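Local coordinates for protein periplasmic sensor hybrid histidine kinase (Anaeromyxobacter dehalogenans, PDB 4K0D) that probably transfers phosphate from ATP to a protein histidine, this chain being its periplasmic helical-bundle sensor domain, at residues L96-A99 against V100-G104; A132-Q135 against A136-G140. All blocks are in the same frame, centred on the assembly; numbering follows the deposited sequence.

Interaction 1 of 2, residues L96-A99 against V100-G104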
loop_
_atom_site.group_PDB
_atom_site.type_symbol
_atom_site.label_atom_id
_atom_site.label_comp_id
_atom_site.label_asym_id
_atom_site.label_seq_id
_atom_site.Cartn_x
_atom_site.Cartn_y
_atom_site.Cartn_z
ATOM N N LEU B 96 -23.085 -14.318 12.620
ATOM C CA LEU B 96 -22.634 -14.136 13.993
ATOM C C LEU B 96 -23.402 -12.954 14.622
ATOM O O LEU B 96 -23.936 -13.040 15.735
ATOM C CB LEU B 96 -21.128 -13.908 14.025
ATOM C CG LEU B 96 -20.744 -13.384 15.392
ATOM C CD1 LEU B 96 -21.230 -14.344 16.407
ATOM C CD2 LEU B 96 -19.284 -13.211 15.586
ATOM N N GLY B 97 -23.507 -11.852 13.877
ATOM C CA GLY B 97 -24.163 -10.677 14.411
ATOM C C GLY B 97 -25.593 -11.008 14.792
ATOM O O GLY B 97 -26.052 -10.750 15.882
ATOM N N THR B 98 -26.290 -11.600 13.849
ATOM C CA THR B 98 -27.698 -11.831 13.948
ATOM C C THR B 98 -27.919 -12.780 15.138
ATOM O O THR B 98 -28.899 -12.690 15.880
ATOM C CB THR B 98 -28.187 -12.402 12.603
ATOM O OG1 THR B 98 -29.532 -12.015 12.370
ATOM C CG2 THR B 98 -28.107 -13.907 12.584
ATOM N N ALA B 99 -26.958 -13.652 15.365
ATOM C CA ALA B 99 -27.073 -14.584 16.478
ATOM C C ALA B 99 -26.966 -13.852 17.818
ATOM O O ALA B 99 -27.749 -14.089 18.730
ATOM C CB ALA B 99 -26.031 -15.648 16.371
ATOM N N VAL B 100 -25.985 -12.972 17.937
ATOM C CA VAL B 100 -25.849 -12.168 19.115
ATOM C C VAL B 100 -27.113 -11.356 19.238
ATOM O O VAL B 100 -27.710 -11.303 20.285
ATOM C CB VAL B 100 -24.597 -11.284 19.071
ATOM C CG1 VAL B 100 -24.585 -10.316 20.250
ATOM C CG2 VAL B 100 -23.315 -12.168 19.079
ATOM N N ALA B 101 -27.589 -10.762 18.171
ATOM C CA ALA B 101 -28.734 -9.871 18.325
ATOM C C ALA B 101 -30.018 -10.590 18.785
ATOM O O ALA B 101 -30.723 -10.082 19.626
ATOM C CB ALA B 101 -29.016 -9.090 17.027
ATOM N N THR B 102 -30.335 -11.730 18.182
ATOM C CA THR B 102 -31.606 -12.397 18.405
ATOM C C THR B 102 -31.567 -13.160 19.692
ATOM O O THR B 102 -32.549 -13.809 20.046
ATOM C CB THR B 102 -31.898 -13.435 17.359
ATOM O OG1 THR B 102 -30.834 -14.395 17.367
ATOM C CG2 THR B 102 -31.992 -12.819 15.963
ATOM N N GLY B 103 -30.444 -13.124 20.397
ATOM C CA GLY B 103 -30.458 -13.626 21.763
ATOM C C GLY B 103 -29.955 -15.034 21.874
ATOM O O GLY B 103 -30.410 -15.826 22.704
ATOM N N GLY B 104 -28.942 -15.330 21.067
ATOM C CA GLY B 104 -28.389 -16.666 20.969
ATOM C C GLY B 104 -27.836 -17.302 22.245
ATOM O O GLY B 104 -27.448 -16.635 23.208
#
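The peptide carbonyl of Thr98 is approached on both faces by a single residue, Thr102. Its backbone N comes from one face, 2.9 Å from Thr98 O and tilted 25° from the carbonyl plane; its hydroxyl comes from the opposite face, with OG1 3.0 Å from the same oxygen and tilted 23°. Two donors thus grip one acceptor. The side chain can do this because OG1 stands between the backbone N and the carbonyl carbon (chi1 58°), which turns the hydroxyl back along the helix. One residue earlier, Ala101 N donates to Gly97 O at 2.8 Å. Apolar packing follows the same i to i+4 spacing: Leu96 and Val100 lie side by side and point the same way, with Leu96 CD1 4.0 Å from Val100 CG2. This edge faces the bundle, where Ala37 and Tyr40 of helix 16-42 and Ile109 of helix 106-114 meet it. Beyond Thr102 the ladder changes. Ala99 O takes a 6→1 bond from Gly104 N at 2.9 Å, whereas Gly103 N, 3.3 Å from Ala99 O, adds only a weak, bent one. Gly103 has a positive phi, at which a CB would press on the preceding carbonyl oxygen. The 6→1 bond, the 5→2 bond from Gly103 N to Val100 O (3.3 Å) and left-handed Gly103 make a Schellman motif, ending helix 73-102.

Interaction 2 of 2, residues A132-Q135 against A136-G140. With ZN (zinc ion), chain K.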
loop_
_atom_site.group_PDB
_atom_site.type_symbol
_atom_site.label_atom_id
_atom_site.label_comp_id
_atom_site.label_asym_id
_atom_site.label_seq_id
_atom_site.Cartn_x
_atom_site.Cartn_y
_atom_site.Cartn_z
ATOM N N ALA B 132 2.727 -9.654 -2.675
ATOM C CA ALA B 132 4.125 -9.942 -2.880
ATOM C C ALA B 132 4.359 -10.201 -4.358
ATOM O O ALA B 132 5.351 -9.742 -4.944
ATOM C CB ALA B 132 4.564 -11.183 -1.984
ATOM N N LEU B 133 3.460 -10.929 -5.000
ATOM C CA LEU B 133 3.659 -11.188 -6.404
ATOM C C LEU B 133 3.548 -9.900 -7.214
ATOM O O LEU B 133 4.333 -9.648 -8.108
ATOM C CB LEU B 133 2.618 -12.167 -6.936
ATOM C CG LEU B 133 2.327 -13.457 -6.181
ATOM C CD1 LEU B 133 1.327 -14.250 -7.031
ATOM C CD2 LEU B 133 3.586 -14.276 -5.872
ATOM N N GLN B 134 2.536 -9.091 -6.936
ATOM C CA GLN B 134 2.303 -7.858 -7.726
ATOM C C GLN B 134 3.465 -6.907 -7.568
ATOM O O GLN B 134 3.883 -6.210 -8.514
ATOM C CB GLN B 134 1.017 -7.172 -7.226
ATOM C CG GLN B 134 0.577 -5.959 -8.095
ATOM C CD GLN B 134 0.220 -6.317 -9.525
ATOM O OE1 GLN B 134 -0.620 -7.184 -9.783
ATOM N NE2 GLN B 134 0.831 -5.597 -10.481
ATOM N N GLN B 135 4.014 -6.875 -6.369
ATOM C CA GLN B 135 5.175 -6.067 -6.119
ATOM C C GLN B 135 6.372 -6.524 -6.992
ATOM O O GLN B 135 7.057 -5.709 -7.650
ATOM C CB GLN B 135 5.528 -6.179 -4.646
ATOM C CG GLN B 135 6.827 -5.519 -4.357
ATOM C CD GLN B 135 7.134 -5.417 -2.902
ATOM O OE1 GLN B 135 6.617 -4.536 -2.179
ATOM N NE2 GLN B 135 8.002 -6.310 -2.442
ATOM N N ALA B 136 6.584 -7.833 -7.054
ATOM C CA ALA B 136 7.700 -8.363 -7.843
ATOM C C ALA B 136 7.440 -8.017 -9.275
ATOM O O ALA B 136 8.354 -7.591 -9.989
ATOM C CB ALA B 136 7.831 -9.857 -7.646
ATOM N N HIS B 137 6.190 -8.110 -9.717
ATOM C CA HIS B 137 5.902 -7.782 -11.105
ATOM C C HIS B 137 6.076 -6.281 -11.380
ATOM O O HIS B 137 6.664 -5.910 -12.367
ATOM C CB HIS B 137 4.526 -8.276 -11.513
ATOM C CG HIS B 137 4.025 -7.697 -12.808
ATOM N ND1 HIS B 137 3.898 -8.436 -13.966
ATOM C CD2 HIS B 137 3.548 -6.466 -13.104
ATOM C CE1 HIS B 137 3.383 -7.685 -14.921
ATOM N NE2 HIS B 137 3.161 -6.481 -14.423
ATOM N N ASP B 138 5.623 -5.424 -10.484
ATOM C CA ASP B 138 5.799 -4.003 -10.663
ATOM C C ASP B 138 7.261 -3.598 -10.619
ATOM O O ASP B 138 7.672 -2.686 -11.334
ATOM C CB ASP B 138 5.078 -3.206 -9.601
ATOM C CG ASP B 138 3.561 -3.367 -9.669
ATOM O OD1 ASP B 138 2.984 -3.786 -10.701
ATOM O OD2 ASP B 138 2.959 -3.060 -8.649
ATOM N N ALA B 139 8.046 -4.248 -9.783
ATOM C CA ALA B 139 9.457 -3.923 -9.710
ATOM C C ALA B 139 10.174 -4.281 -11.059
ATOM O O ALA B 139 11.025 -3.529 -11.565
ATOM C CB ALA B 139 10.092 -4.670 -8.544
ATOM N N GLY B 140 9.795 -5.403 -11.656
ATOM C CA GLY B 140 10.361 -5.801 -12.944
ATOM C C GLY B 140 9.873 -4.882 -14.070
ATOM O O GLY B 140 10.609 -4.590 -15.015
HETATM ZN ZN ZN K . 4.641 -10.395 -14.102
#
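The zinc site shared by helix 117-145 and the start of helix 73-102 takes its histidine from this turn: His137 ND1 binds the zinc ion at 2.1 Å, and Glu74 OE1 is a further ligand. One residue on, Asp138 carries the side-chain contact with Gln134. The amide NE2 of Gln134 donates to OD1 of Asp138 at 2.8 Å. It meets that oxygen on the syn side but 34° out of the carboxylate plane, and the amide and carboxylate planes are 46° apart. Gln134 reaches there by leaving the backbone with CG anti to N (chi1 -173°) and then bending at chi2. This is an i to i+4 side-chain bridge on an α-helix, laid over the backbone bond in which Asp138 N lies 2.7 Å from Gln134 O. Asp138 OD1 also forms a salt bridge with Arg19 of helix 16-42, so an alanine here would probably leave that arginine without this carboxylate mate and Gln134 NE2 without its acceptor. The other end of the amide, OE1, accepts from Ser72 N, just ahead of the helix that supplies Glu74. His137 N, 2.9 Å from Leu133 O, keeps the zinc ligand on the regular helical ladder.

Overall arrangement
From the N terminus, helix 16-42 runs along the bundle and meets both contacts: its later residues pack on interaction 1, and Ile16 and Arg19 in its first turn meet interaction 2. Helix 73-102 likewise spans the two, with its zinc-binding beginning beside interaction 2 and its end formed by interaction 1. After that end the chain passes through helix 106-114, which packs back on 96-100, and then enters helix 117-145, which holds interaction 2. Each contact is local and closes no long loop. They follow in series, neither nested nor crossed, with centres 43 Å apart on opposite sides of the chain's centre. Within interaction 2, Gln135 packs on Arg128 of the second subunit.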